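Local coordinates for protein particle-associated lyase (PDB 4Y9V) that probably cleaves the capsular polysaccharide of Acinetobacter baumannii as the trimeric tailspike lyase of bacteriophage AP22, whose beta-helix binds capsular saccharide, at residues Ala141-Ile146 with Ala178-Asn183; Lys148-Val153 with Ile203-Pro208; Ser297-Val302 with Thr329-Ala334; His347-Tyr352 with Asp366-Glu371; Gln521-Gly526 with Tyr617-Ile622. All blocks are in the same frame, centred on the assembly; numbering follows the deposited sequence. Where two conformers were deposited one is given.

Interaction 1: residues Ala141-Ile146 with Ala178-Asn183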
# COMPACT_ATOMS: atom_id res chain seq x y z
N ALA A 141 -22.57 -20.28 -29.16
CA ALA A 141 -23.32 -21.12 -30.09
C ALA A 141 -24.51 -21.81 -29.37
O ALA A 141 -25.49 -22.12 -30.07
CB ALA A 141 -22.42 -22.12 -30.75
N ASP A 142 -24.42 -22.06 -28.08
CA ASP A 142 -25.46 -22.79 -27.35
C ASP A 142 -25.38 -22.36 -25.88
O ASP A 142 -24.41 -22.65 -25.23
CB ASP A 142 -25.27 -24.29 -27.46
CG ASP A 142 -26.27 -25.11 -26.67
OD1 ASP A 142 -27.30 -24.55 -26.24
OD2 ASP A 142 -26.01 -26.35 -26.55
N ALA A 143 -26.43 -21.67 -25.41
CA ALA A 143 -26.49 -21.25 -24.02
C ALA A 143 -27.44 -22.11 -23.21
O ALA A 143 -27.74 -21.77 -22.05
CB ALA A 143 -26.94 -19.80 -23.94
N SER A 144 -27.89 -23.25 -23.73
CA SER A 144 -28.88 -24.05 -23.04
C SER A 144 -28.42 -24.64 -21.73
O SER A 144 -29.25 -25.02 -20.89
CB SER A 144 -29.37 -25.16 -23.96
OG SER A 144 -28.39 -26.12 -24.26
N GLN A 145 -27.10 -24.73 -21.50
CA GLN A 145 -26.56 -25.28 -20.27
C GLN A 145 -25.98 -24.20 -19.38
O GLN A 145 -25.27 -24.52 -18.42
CB GLN A 145 -25.55 -26.36 -20.58
CG GLN A 145 -26.06 -27.42 -21.60
CD GLN A 145 -27.29 -28.15 -21.19
OE1 GLN A 145 -27.31 -28.66 -20.03
NE2 GLN A 145 -28.29 -28.22 -22.07
N ILE A 146 -26.29 -22.95 -19.61
CA ILE A 146 -25.74 -21.80 -18.87
C ILE A 146 -26.81 -21.14 -18.03
O ILE A 146 -27.89 -20.84 -18.51
CB ILE A 146 -25.08 -20.78 -19.83
CG1 ILE A 146 -24.06 -21.43 -20.70
CG2 ILE A 146 -24.47 -19.63 -18.98
CD1 ILE A 146 -23.43 -20.51 -21.73
N ALA A 178 -23.68 -13.24 -15.23
CA ALA A 178 -24.64 -12.30 -14.68
C ALA A 178 -26.06 -12.52 -15.22
O ALA A 178 -27.03 -12.37 -14.50
CB ALA A 178 -24.20 -10.88 -14.93
N SER A 179 -26.20 -12.83 -16.51
CA SER A 179 -27.51 -13.08 -17.09
C SER A 179 -27.31 -13.80 -18.43
O SER A 179 -26.26 -13.71 -19.04
CB SER A 179 -28.33 -11.83 -17.26
OG SER A 179 -27.73 -10.96 -18.22
N VAL A 180 -28.39 -14.48 -18.84
CA VAL A 180 -28.45 -15.14 -20.14
C VAL A 180 -29.73 -14.66 -20.85
O VAL A 180 -30.79 -14.74 -20.24
CB VAL A 180 -28.46 -16.64 -20.01
CG1 VAL A 180 -28.48 -17.34 -21.37
CG2 VAL A 180 -27.27 -17.14 -19.23
N SER A 181 -29.62 -14.24 -22.08
CA SER A 181 -30.76 -13.82 -22.90
C SER A 181 -30.54 -14.44 -24.28
O SER A 181 -29.64 -14.03 -25.00
CB SER A 181 -30.83 -12.31 -23.01
OG SER A 181 -31.96 -11.91 -23.77
N GLY A 182 -31.32 -15.47 -24.60
CA GLY A 182 -31.08 -16.21 -25.81
C GLY A 182 -29.67 -16.81 -25.76
O GLY A 182 -29.33 -17.47 -24.77
N ASN A 183 -28.85 -16.54 -26.74
CA ASN A 183 -27.47 -17.01 -26.76
C ASN A 183 -26.49 -15.92 -26.32
O ASN A 183 -25.28 -16.11 -26.50
CB ASN A 183 -27.10 -17.52 -28.16
CG ASN A 183 -27.63 -18.98 -28.36
OD1 ASN A 183 -27.82 -19.82 -27.41
ND2 ASN A 183 -27.75 -19.38 -29.58
O HOH W 1 -28.38 -22.21 -29.92
O HOH W 2 -29.19 -22.27 -26.78
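A143 turns its methyl group into the end of the strand that carries V180, and three groups meet it there. CB lies 3.4 Å from G182 O, close to the side-chain oxygen of N183, and 3.9 Å from V180 CG1. The two branches of V180 divide the work: CG1, set anti to the backbone N (chi1 -178°), is thereby directed to A143 CB, while CG2, beside the backbone N, rests on I146 CG2 at 3.8 Å. The I146 and V180 side chains cross at about a right angle and meet through one methyl each. The contact lies within a tailspike Ig-like domain, where the loop before strand 151-156 folds over the end of strand 172-181; a type I beta turn from A143 to I146 brings both apolar side chains to the same partner. N183 closes the more exposed side. Its OD1 accepts A143 N at 3.1 Å, with the donor tilted 34° from the carbonyl plane, while one water joins its ND2 to A141 O and another joins its OD1 to D142 OD1. That carboxylate oxygen also takes S144 N from above its plane at 2.9 Å, forming an Asx turn, and S144 OG on its syn side at 2.8 Å.

Interaction 2: residues Lys148-Val153 with Ile203-Pro208; sequences KGDWLV and ILKVNP
V206 lies across one face of the W151 indole, and its two methyls share the ring system. CG2 stands 3.7 Å from the centroid of the five-membered ring, only 3° off the normal, whereas CG1 meets the six-membered ring at CE3, 3.6 Å away. P208 CB comes to the rim beside CZ3. Beyond the indole, V206 CG2 also packs on V153 CG2 at 3.6 Å, and V153 lies against L204. Straight backbone bonds fix these positions: V206 N to W151 O, and a reciprocal pair between V153 and L204. On the face bearing L152, K205 runs out extended and its NZ forms a salt bridge with D150 OD2 at 2.8 Å, approaching from above the carboxylate plane. Q147 N donates to the same D150 oxygen. Further out, F174 meets W151 edge-to-face. Strands 151-156 and 201-207 are antiparallel neighbours in the sheet of the tailspike Ig-like domain.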
# COMPACT_ATOMS: atom_id res chain seq x y z
N LYS A 148 -27.28 -18.08 -14.73
CA LYS A 148 -26.75 -17.09 -13.82
C LYS A 148 -25.97 -17.69 -12.67
O LYS A 148 -26.40 -18.64 -12.03
CB LYS A 148 -28.06 -16.33 -13.45
CG LYS A 148 -27.65 -15.17 -12.61
CD LYS A 148 -28.92 -14.51 -12.00
CE LYS A 148 -29.76 -13.93 -13.08
NZ LYS A 148 -30.73 -12.96 -12.48
N GLY A 149 -24.77 -17.20 -12.35
CA GLY A 149 -23.89 -17.67 -11.31
C GLY A 149 -22.89 -18.72 -11.74
O GLY A 149 -21.99 -19.04 -10.95
N ASP A 150 -23.05 -19.25 -12.94
CA ASP A 150 -22.12 -20.28 -13.40
C ASP A 150 -20.71 -19.68 -13.54
O ASP A 150 -20.51 -18.55 -13.99
CB ASP A 150 -22.55 -20.85 -14.72
CG ASP A 150 -23.74 -21.83 -14.68
OD1 ASP A 150 -24.13 -22.21 -13.56
OD2 ASP A 150 -24.21 -22.18 -15.76
N TRP A 151 -19.73 -20.53 -13.22
CA TRP A 151 -18.33 -20.33 -13.50
C TRP A 151 -18.03 -20.92 -14.88
O TRP A 151 -18.12 -22.13 -15.06
CB TRP A 151 -17.49 -20.99 -12.40
CG TRP A 151 -16.01 -20.99 -12.58
CD1 TRP A 151 -15.24 -20.43 -13.56
CD2 TRP A 151 -15.10 -21.63 -11.68
NE1 TRP A 151 -13.92 -20.71 -13.35
CE2 TRP A 151 -13.79 -21.43 -12.20
CE3 TRP A 151 -15.23 -22.34 -10.49
CZ2 TRP A 151 -12.66 -21.95 -11.56
CZ3 TRP A 151 -14.12 -22.84 -9.85
CH2 TRP A 151 -12.84 -22.63 -10.38
N LEU A 152 -17.73 -20.03 -15.83
CA LEU A 152 -17.35 -20.43 -17.16
C LEU A 152 -15.86 -20.12 -17.38
O LEU A 152 -15.28 -19.22 -16.76
CB LEU A 152 -18.16 -19.73 -18.26
CG LEU A 152 -19.69 -19.86 -18.12
CD1 LEU A 152 -20.34 -19.11 -19.30
CD2 LEU A 152 -20.15 -21.29 -18.06
N VAL A 153 -15.27 -20.88 -18.30
CA VAL A 153 -13.90 -20.64 -18.75
C VAL A 153 -13.97 -20.33 -20.24
O VAL A 153 -14.51 -21.10 -21.03
CB VAL A 153 -13.00 -21.86 -18.54
CG1 VAL A 153 -11.55 -21.47 -18.82
CG2 VAL A 153 -13.15 -22.46 -17.14
N ILE A 203 -15.78 -22.72 -24.70
CA ILE A 203 -16.42 -22.27 -23.47
C ILE A 203 -16.65 -23.52 -22.59
O ILE A 203 -17.36 -24.44 -23.00
CB ILE A 203 -17.74 -21.56 -23.74
CG1 ILE A 203 -17.62 -20.40 -24.73
CG2 ILE A 203 -18.38 -21.10 -22.44
CD1 ILE A 203 -16.70 -19.27 -24.29
N LEU A 204 -16.02 -23.52 -21.43
CA LEU A 204 -16.14 -24.58 -20.46
C LEU A 204 -17.06 -24.13 -19.33
O LEU A 204 -17.10 -22.95 -19.00
CB LEU A 204 -14.80 -24.98 -19.85
CG LEU A 204 -13.62 -25.08 -20.82
CD1 LEU A 204 -12.33 -25.42 -20.08
CD2 LEU A 204 -13.90 -26.11 -21.94
N LYS A 205 -17.74 -25.08 -18.69
CA LYS A 205 -18.47 -24.85 -17.47
C LYS A 205 -17.84 -25.65 -16.36
O LYS A 205 -17.60 -26.86 -16.56
CB LYS A 205 -19.96 -25.23 -17.67
CG LYS A 205 -20.80 -25.03 -16.44
CD LYS A 205 -22.27 -25.13 -16.71
CE LYS A 205 -23.09 -25.20 -15.43
NZ LYS A 205 -24.53 -25.00 -15.69
N VAL A 206 -17.63 -25.03 -15.21
CA VAL A 206 -16.97 -25.67 -14.07
C VAL A 206 -17.97 -26.06 -13.01
O VAL A 206 -18.86 -25.32 -12.67
CB VAL A 206 -15.91 -24.71 -13.47
CG1 VAL A 206 -15.15 -25.38 -12.33
CG2 VAL A 206 -14.94 -24.21 -14.53
N ASN A 207 -17.74 -27.26 -12.45
CA ASN A 207 -18.47 -27.74 -11.26
C ASN A 207 -17.43 -27.79 -10.15
O ASN A 207 -16.60 -28.71 -10.16
CB ASN A 207 -19.02 -29.14 -11.57
CG ASN A 207 -19.86 -29.70 -10.44
OD1 ASN A 207 -19.84 -29.14 -9.38
ND2 ASN A 207 -20.54 -30.81 -10.72
N PRO A 208 -17.38 -26.81 -9.28
CA PRO A 208 -16.27 -26.69 -8.32
C PRO A 208 -16.37 -27.70 -7.18
O PRO A 208 -17.47 -28.14 -6.82
CB PRO A 208 -16.41 -25.27 -7.81
CG PRO A 208 -17.92 -25.00 -7.87
CD PRO A 208 -18.31 -25.67 -9.15
O HOH W 3 -25.75 -24.57 -13.37
O HOH W 4 -20.31 -23.03 -11.96
O HOH W 5 -20.61 -23.29 -12.82

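Interaction 3: residues Ser297-Val302 with Thr329-Ala334; sequences STRHAV and TDTSGA. With SO4 (sulfate ion), chain K.
T298 O is gripped twice by T329, through its backbone N at 3.0 Å and its OG1 at 2.8 Å. The same hydroxyl receives a bond from a water that in turn accepts from R299 NE. A second shared acceptor, G333 O, takes A301 N on a lone pair in the carbonyl plane and V302 N more nearly head-on. Between these two anchors H300 sets its ring edge against the other loop: ND1 donates to S332 O at 2.8 Å, with the oxygen 6° out of the ring plane. The two segments are loops on neighbouring turns of the pectin lyase-like parallel beta-helix. With ND1 so engaged, NE2 donates almost straight to O2 of a sulfate, probably from the crystallisation liquor, at 2.7 Å and 178°. R299 meets the same ion with its guanidinium edge, NH2 giving O3 a bond of 2.9 Å. Y278 and R166, which line the glycan pocket, also bind this sulfate, and the R299 side chain lies about 6 Å from the bound 2-acetamido-2-deoxy-mannopyranuronic acid.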
# COMPACT_ATOMS: atom_id res chain seq x y z
N SER A 297 12.16 -22.66 -0.60
CA SER A 297 12.21 -23.73 -1.58
C SER A 297 13.59 -23.85 -2.19
O SER A 297 14.36 -22.88 -2.23
CB SER A 297 11.19 -23.39 -2.68
OG SER A 297 11.21 -24.37 -3.70
N THR A 298 13.88 -25.01 -2.79
CA THR A 298 15.07 -25.13 -3.62
C THR A 298 15.08 -24.07 -4.73
O THR A 298 16.12 -23.49 -5.02
CB THR A 298 15.17 -26.54 -4.24
OG1 THR A 298 15.25 -27.45 -3.14
CG2 THR A 298 16.35 -26.68 -5.16
N ARG A 299 13.92 -23.88 -5.38
CA ARG A 299 13.75 -22.85 -6.40
C ARG A 299 12.66 -21.87 -5.89
O ARG A 299 12.71 -21.46 -4.75
CB ARG A 299 13.57 -23.42 -7.81
CG ARG A 299 14.73 -24.30 -8.22
CD ARG A 299 14.68 -24.76 -9.67
NE ARG A 299 14.80 -23.63 -10.58
CZ ARG A 299 13.87 -23.12 -11.34
NH1 ARG A 299 12.64 -23.61 -11.39
NH2 ARG A 299 14.15 -22.05 -12.10
N HIS A 300 11.74 -21.45 -6.74
CA HIS A 300 10.81 -20.40 -6.33
C HIS A 300 10.02 -20.85 -5.09
O HIS A 300 9.49 -21.96 -5.02
CB HIS A 300 9.85 -20.04 -7.44
CG HIS A 300 10.49 -19.67 -8.73
ND1 HIS A 300 11.43 -18.70 -8.87
CD2 HIS A 300 10.25 -20.12 -9.99
CE1 HIS A 300 11.80 -18.56 -10.14
NE2 HIS A 300 11.11 -19.43 -10.84
N ALA A 301 9.90 -19.93 -4.13
CA ALA A 301 9.11 -20.16 -2.94
C ALA A 301 7.61 -20.10 -3.22
O ALA A 301 6.86 -20.97 -2.82
CB ALA A 301 9.54 -19.21 -1.85
N VAL A 302 7.21 -19.02 -3.93
CA VAL A 302 5.89 -18.92 -4.56
C VAL A 302 6.18 -18.81 -6.05
O VAL A 302 6.83 -17.85 -6.50
CB VAL A 302 5.04 -17.76 -4.05
CG1 VAL A 302 3.79 -17.62 -4.90
CG2 VAL A 302 4.70 -17.97 -2.58
N THR A 329 18.68 -22.10 -4.28
CA THR A 329 19.45 -21.85 -5.48
C THR A 329 19.33 -20.37 -5.87
O THR A 329 18.51 -19.62 -5.33
CB THR A 329 19.02 -22.75 -6.64
OG1 THR A 329 17.69 -22.43 -7.04
CG2 THR A 329 19.16 -24.23 -6.29
N ASP A 330 20.10 -19.97 -6.87
CA ASP A 330 20.20 -18.55 -7.23
C ASP A 330 19.12 -18.04 -8.17
O ASP A 330 19.36 -17.05 -8.85
CB ASP A 330 21.59 -18.25 -7.78
CG ASP A 330 21.97 -16.77 -7.72
OD1 ASP A 330 21.70 -16.16 -6.65
OD2 ASP A 330 22.56 -16.26 -8.70
N THR A 331 17.96 -18.61 -8.14
CA THR A 331 16.76 -18.06 -8.78
C THR A 331 16.06 -17.12 -7.79
O THR A 331 16.69 -16.62 -6.87
CB THR A 331 15.91 -19.18 -9.36
OG1 THR A 331 14.85 -18.61 -10.14
CG2 THR A 331 15.29 -20.09 -8.33
N SER A 332 14.78 -16.85 -8.04
CA SER A 332 14.03 -15.91 -7.20
C SER A 332 13.12 -16.62 -6.22
O SER A 332 12.47 -17.62 -6.50
CB SER A 332 13.20 -14.98 -8.07
OG SER A 332 12.28 -15.72 -8.87
N GLY A 333 13.02 -16.02 -5.03
CA GLY A 333 12.03 -16.46 -4.06
C GLY A 333 10.60 -16.22 -4.52
O GLY A 333 9.76 -17.11 -4.51
N ALA A 334 10.35 -14.97 -4.91
CA ALA A 334 9.08 -14.54 -5.51
C ALA A 334 9.18 -14.67 -7.03
O ALA A 334 10.17 -14.28 -7.64
CB ALA A 334 8.80 -13.08 -5.16
S SO4 K . 11.08 -21.21 -13.94
O1 SO4 K . 10.26 -21.20 -15.14
O2 SO4 K . 11.36 -19.83 -13.53
O3 SO4 K . 12.33 -21.89 -14.30
O4 SO4 K . 10.47 -21.91 -12.79
O HOH W 6 17.46 -22.61 -9.83

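Interaction 4: residues His347-Tyr352 with Asp366-Glu371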
# COMPACT_ATOMS: atom_id res chain seq x y z
N HIS A 347 5.10 -5.33 0.07
CA HIS A 347 5.60 -5.52 1.45
C HIS A 347 6.10 -6.95 1.65
O HIS A 347 5.94 -7.54 2.72
CB HIS A 347 4.56 -5.09 2.50
CG HIS A 347 4.52 -3.58 2.67
ND1 HIS A 347 3.64 -2.66 2.22
CD2 HIS A 347 5.47 -2.86 3.32
CE1 HIS A 347 4.03 -1.42 2.64
NE2 HIS A 347 5.15 -1.55 3.28
N CYS A 348 6.77 -7.49 0.64
CA CYS A 348 7.39 -8.81 0.68
C CYS A 348 8.90 -8.69 0.67
O CYS A 348 9.46 -7.65 0.30
CB CYS A 348 6.94 -9.67 -0.50
SG CYS A 348 5.17 -10.07 -0.53
N THR A 349 9.56 -9.78 1.04
CA THR A 349 11.00 -9.90 0.95
C THR A 349 11.31 -11.09 0.04
O THR A 349 10.68 -12.15 0.18
CB THR A 349 11.61 -10.11 2.34
OG1 THR A 349 11.38 -8.91 3.09
CG2 THR A 349 13.12 -10.36 2.28
N THR A 350 12.29 -10.91 -0.85
CA THR A 350 12.69 -11.98 -1.76
C THR A 350 14.15 -11.80 -2.09
O THR A 350 14.67 -10.68 -2.17
CB THR A 350 11.83 -11.98 -3.04
OG1 THR A 350 12.28 -13.02 -3.91
CG2 THR A 350 11.76 -10.66 -3.74
N ASN A 351 14.83 -12.92 -2.36
CA ASN A 351 16.09 -12.89 -3.12
C ASN A 351 15.71 -13.01 -4.60
O ASN A 351 15.12 -14.02 -5.00
CB ASN A 351 17.07 -13.97 -2.71
CG ASN A 351 16.56 -15.39 -2.82
OD1 ASN A 351 15.59 -15.75 -2.15
ND2 ASN A 351 17.20 -16.20 -3.62
N TYR A 352 16.03 -11.96 -5.36
CA TYR A 352 15.76 -11.88 -6.80
C TYR A 352 14.24 -11.82 -7.05
O TYR A 352 13.42 -11.95 -6.16
CB TYR A 352 16.47 -12.99 -7.57
CG TYR A 352 16.76 -12.79 -9.04
CD1 TYR A 352 17.44 -11.66 -9.49
CD2 TYR A 352 16.47 -13.77 -9.98
CE1 TYR A 352 17.79 -11.49 -10.83
CE2 TYR A 352 16.85 -13.64 -11.29
CZ TYR A 352 17.51 -12.52 -11.72
OH TYR A 352 17.91 -12.45 -13.04
N ASP A 366 11.57 -5.68 -0.08
CA ASP A 366 13.00 -5.83 0.13
C ASP A 366 13.47 -6.88 -0.88
O ASP A 366 13.04 -8.03 -0.77
CB ASP A 366 13.33 -6.31 1.55
CG ASP A 366 13.22 -5.24 2.61
OD1 ASP A 366 13.38 -5.60 3.78
OD2 ASP A 366 13.04 -4.07 2.22
N ILE A 367 14.30 -6.47 -1.83
CA ILE A 367 14.71 -7.34 -2.92
C ILE A 367 16.23 -7.45 -2.91
O ILE A 367 16.95 -6.48 -3.14
CB ILE A 367 14.22 -6.86 -4.30
CG1 ILE A 367 12.70 -6.60 -4.29
CG2 ILE A 367 14.62 -7.88 -5.36
CD1 ILE A 367 12.16 -6.01 -5.55
N TYR A 368 16.71 -8.68 -2.63
CA TYR A 368 18.13 -8.96 -2.61
C TYR A 368 18.64 -9.35 -4.00
O TYR A 368 18.02 -10.13 -4.72
CB TYR A 368 18.49 -10.09 -1.63
CG TYR A 368 18.19 -9.74 -0.20
CD1 TYR A 368 19.03 -9.01 0.61
CD2 TYR A 368 17.01 -10.20 0.33
CE1 TYR A 368 18.71 -8.69 1.95
CE2 TYR A 368 16.66 -9.93 1.62
CZ TYR A 368 17.51 -9.17 2.41
OH TYR A 368 17.16 -8.92 3.72
N GLU A 369 19.81 -8.85 -4.34
CA GLU A 369 20.44 -9.19 -5.60
C GLU A 369 20.79 -10.67 -5.64
O GLU A 369 21.28 -11.22 -4.64
CB GLU A 369 21.72 -8.35 -5.75
CG GLU A 369 22.27 -8.38 -7.16
CD GLU A 369 23.61 -7.72 -7.37
OE1 GLU A 369 24.33 -7.45 -6.39
OE2 GLU A 369 23.94 -7.54 -8.56
N ARG A 370 20.60 -11.32 -6.78
CA ARG A 370 21.11 -12.68 -6.95
C ARG A 370 22.64 -12.67 -7.06
O ARG A 370 23.27 -11.65 -7.42
CB ARG A 370 20.49 -13.38 -8.16
CG ARG A 370 20.90 -12.80 -9.53
CD ARG A 370 20.61 -13.77 -10.65
NE ARG A 370 21.09 -13.17 -11.90
CZ ARG A 370 21.04 -13.76 -13.09
NH1 ARG A 370 20.55 -14.99 -13.20
NH2 ARG A 370 21.45 -13.12 -14.15
N GLU A 371 23.26 -13.81 -6.80
CA GLU A 371 24.70 -13.95 -6.95
C GLU A 371 25.15 -13.65 -8.37
O GLU A 371 26.23 -13.09 -8.59
CB GLU A 371 25.18 -15.33 -6.52
CG GLU A 371 24.91 -15.63 -5.03
CD GLU A 371 25.54 -14.63 -4.11
OE1 GLU A 371 26.79 -14.47 -4.14
OE2 GLU A 371 24.86 -13.89 -3.40
O HOH W 7 13.27 -8.23 4.86
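Y352 carries CG anti to its backbone N (chi1 -157°), and R370 carries CG between its own N and carbonyl carbon (chi1 68°); these torsions place the two CG atoms, and from there R370, extended from CG to NE, runs beside Y352 in the same direction. The two residues lie just beyond the adjacent parallel strands 349-351 and 366-368 of the pectin lyase-like beta-helix, one coil apart, with T349, T350 and N351 paired to D366, I367 and Y368. Four backbone hydrogen bonds alternate between the strands, from D366 N to C348 O at one end to Y352 N and Y368 O at the other, the latter 2.8 Å long. On the face shared by T349, D366 and Y368, T349 CG2 touches the rim of the Y368 ring at CE2, 3.6 Å away, and one water joins T349 OG1 to D366 OD1. That carboxylate also forms a salt bridge with R342 of the third subunit, so this side of the coil faces the trimer interface. T350 OG1 donates to Y352 O at 2.7 Å and also bonds to A334 N. R370 NE is held by Q373 O, and W402 makes a cation-pi contact with the arginine. Against Y352, the R370 chain lies over one ring face: CD stands 3.7 Å from the ring centroid, and the guanidinium is turned only 6° from the ring plane, with Y352 OH 3.3 Å above the centre of the guanidinium.

Interaction 5: residues Gln521-Gly526 with Tyr617-Ile622; sequences QMLQQG and YWESGI
W618, followed here from CB, lays its indole flat against the backbone of Q525 and G526. The first torsion sets CG between the backbone N and the carbonyl carbon (chi1 60°); from there the indole lies over the partner strand. CD1, on the pyrrole side, passes 3.5 Å from G526 O. NE1 comes next, 3.4 Å from G526 CA, and CE2 lies the same distance from G526 N, which stands over this ring face. On the six-membered ring, CZ2 meets Q525 C, while CZ3 and CH2 reach Q525 N; CZ3 also approaches Q524 CB at 3.9 Å. The close fit depends on G526 having no side chain: a CB there would run into NE1. G526 and W618 exchange backbone bonds of 3.0 Å in both directions, and Q524 and S620 form a second such pair. S620 OG sits at the indole edge and bonds to Y550. On the other face, Q525 and E619 lie side by side, their amide and carboxylate planes 12° apart, and Q525 OE1 takes a bond from N555 of the third subunit. E619 also stands close to E619 of both other subunits, which may favour protonation of one or more of them. Between Q521 and Q524 the register slips by one residue, a beta bulge in this antiparallel pairing of strands 518-531 and 613-623, within the C-terminal tailspike Ig-like domain of each subunit.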
# COMPACT_ATOMS: atom_id res chain seq x y z
N GLN A 521 14.63 14.57 -18.80
CA GLN A 521 15.86 14.29 -18.09
C GLN A 521 16.06 15.37 -17.03
O GLN A 521 15.96 16.56 -17.32
CB GLN A 521 17.05 14.21 -19.07
CG GLN A 521 16.81 13.16 -20.14
CD GLN A 521 17.96 12.94 -21.10
OE1 GLN A 521 19.12 12.80 -20.68
NE2 GLN A 521 17.65 12.89 -22.38
N MET A 522 16.34 14.90 -15.82
CA MET A 522 16.35 15.70 -14.60
C MET A 522 17.11 17.01 -14.77
O MET A 522 18.24 17.04 -15.25
CB MET A 522 16.98 14.88 -13.45
CG MET A 522 16.86 15.59 -12.11
SD MET A 522 17.26 14.53 -10.70
CE MET A 522 19.03 14.29 -10.95
N LEU A 523 16.48 18.08 -14.29
CA LEU A 523 17.12 19.38 -14.28
C LEU A 523 18.27 19.40 -13.29
O LEU A 523 18.30 18.72 -12.27
CB LEU A 523 16.13 20.54 -14.03
CG LEU A 523 15.25 21.08 -15.22
CD1 LEU A 523 15.82 22.14 -16.18
CD2 LEU A 523 14.66 19.92 -16.05
N GLN A 524 19.27 20.22 -13.63
CA GLN A 524 20.41 20.54 -12.77
C GLN A 524 20.55 22.08 -12.77
O GLN A 524 20.06 22.75 -13.69
CB GLN A 524 21.68 19.86 -13.21
CG GLN A 524 21.60 18.34 -13.06
CD GLN A 524 22.75 17.63 -13.70
OE1 GLN A 524 23.79 17.37 -13.06
NE2 GLN A 524 22.59 17.28 -14.97
N GLN A 525 21.22 22.63 -11.78
CA GLN A 525 21.43 24.08 -11.77
C GLN A 525 22.54 24.37 -10.79
O GLN A 525 22.85 23.58 -9.90
CB GLN A 525 20.16 24.84 -11.36
CG GLN A 525 19.58 24.38 -10.02
CD GLN A 525 18.44 25.27 -9.64
OE1 GLN A 525 18.62 26.15 -8.81
NE2 GLN A 525 17.25 25.08 -10.18
N GLY A 526 23.10 25.59 -10.92
CA GLY A 526 24.17 26.00 -10.04
C GLY A 526 24.53 27.45 -10.25
O GLY A 526 23.92 28.20 -11.00
N TYR A 617 24.74 32.14 -13.14
CA TYR A 617 23.85 31.06 -12.77
C TYR A 617 23.50 30.27 -14.02
O TYR A 617 23.44 30.82 -15.12
CB TYR A 617 22.57 31.60 -12.15
CG TYR A 617 22.80 32.41 -10.91
CD1 TYR A 617 22.94 31.79 -9.68
CD2 TYR A 617 22.88 33.81 -10.95
CE1 TYR A 617 23.14 32.52 -8.52
CE2 TYR A 617 23.07 34.54 -9.80
CZ TYR A 617 23.18 33.91 -8.57
OH TYR A 617 23.33 34.69 -7.46
N TRP A 618 23.20 28.98 -13.84
CA TRP A 618 22.86 28.14 -14.96
C TRP A 618 21.83 27.09 -14.52
O TRP A 618 21.78 26.70 -13.35
CB TRP A 618 24.12 27.45 -15.58
CG TRP A 618 24.83 26.59 -14.57
CD1 TRP A 618 25.77 26.96 -13.65
CD2 TRP A 618 24.56 25.21 -14.32
NE1 TRP A 618 26.13 25.92 -12.85
CE2 TRP A 618 25.39 24.81 -13.26
CE3 TRP A 618 23.72 24.23 -14.90
CZ2 TRP A 618 25.39 23.50 -12.76
CZ3 TRP A 618 23.72 22.96 -14.39
CH2 TRP A 618 24.56 22.58 -13.34
N GLU A 619 21.07 26.64 -15.51
CA GLU A 619 20.15 25.53 -15.35
C GLU A 619 20.16 24.70 -16.62
O GLU A 619 20.15 25.26 -17.72
CB GLU A 619 18.73 26.05 -15.08
CG GLU A 619 17.75 24.93 -14.76
CD GLU A 619 16.42 25.43 -14.32
OE1 GLU A 619 15.45 24.92 -14.97
OE2 GLU A 619 16.32 26.29 -13.43
N SER A 620 20.18 23.38 -16.48
CA SER A 620 20.12 22.47 -17.60
C SER A 620 18.91 21.54 -17.45
O SER A 620 18.49 21.24 -16.33
CB SER A 620 21.38 21.63 -17.67
OG SER A 620 21.60 20.83 -16.52
N GLY A 621 18.42 21.02 -18.56
CA GLY A 621 17.35 20.03 -18.51
C GLY A 621 16.95 19.63 -19.92
O GLY A 621 17.33 20.28 -20.89
N ILE A 622 16.12 18.57 -20.00
CA ILE A 622 15.48 18.18 -21.26
C ILE A 622 14.03 17.81 -20.94
O ILE A 622 13.80 17.03 -20.01
CB ILE A 622 16.21 17.01 -21.95
CG1 ILE A 622 17.63 17.42 -22.31
CG2 ILE A 622 15.41 16.53 -23.15
CD1 ILE A 622 18.51 16.31 -22.86

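Interactions 1 and 2 share one Ig-like domain and touch: Q145 O of the first contact holds K205 NZ of the second, and strands 172-181 and 151-156 are sheet neighbours. Interaction 1 is partly exposed and uses waters, whereas interaction 2 is buried round an indole. Interactions 3 and 4, centres 10 Å apart, are buried in the beta-helix and joined by D330 OD1 with E371 N; loop polar bonds and a bound ion mark the former, parallel strand pairing the latter. Interaction 5, about 63 Å from interaction 1 between centres, is antiparallel. It is buried and meets both other subunits, through an amide hydrogen bond and facing glutamates rather than the salt bridge of interaction 4.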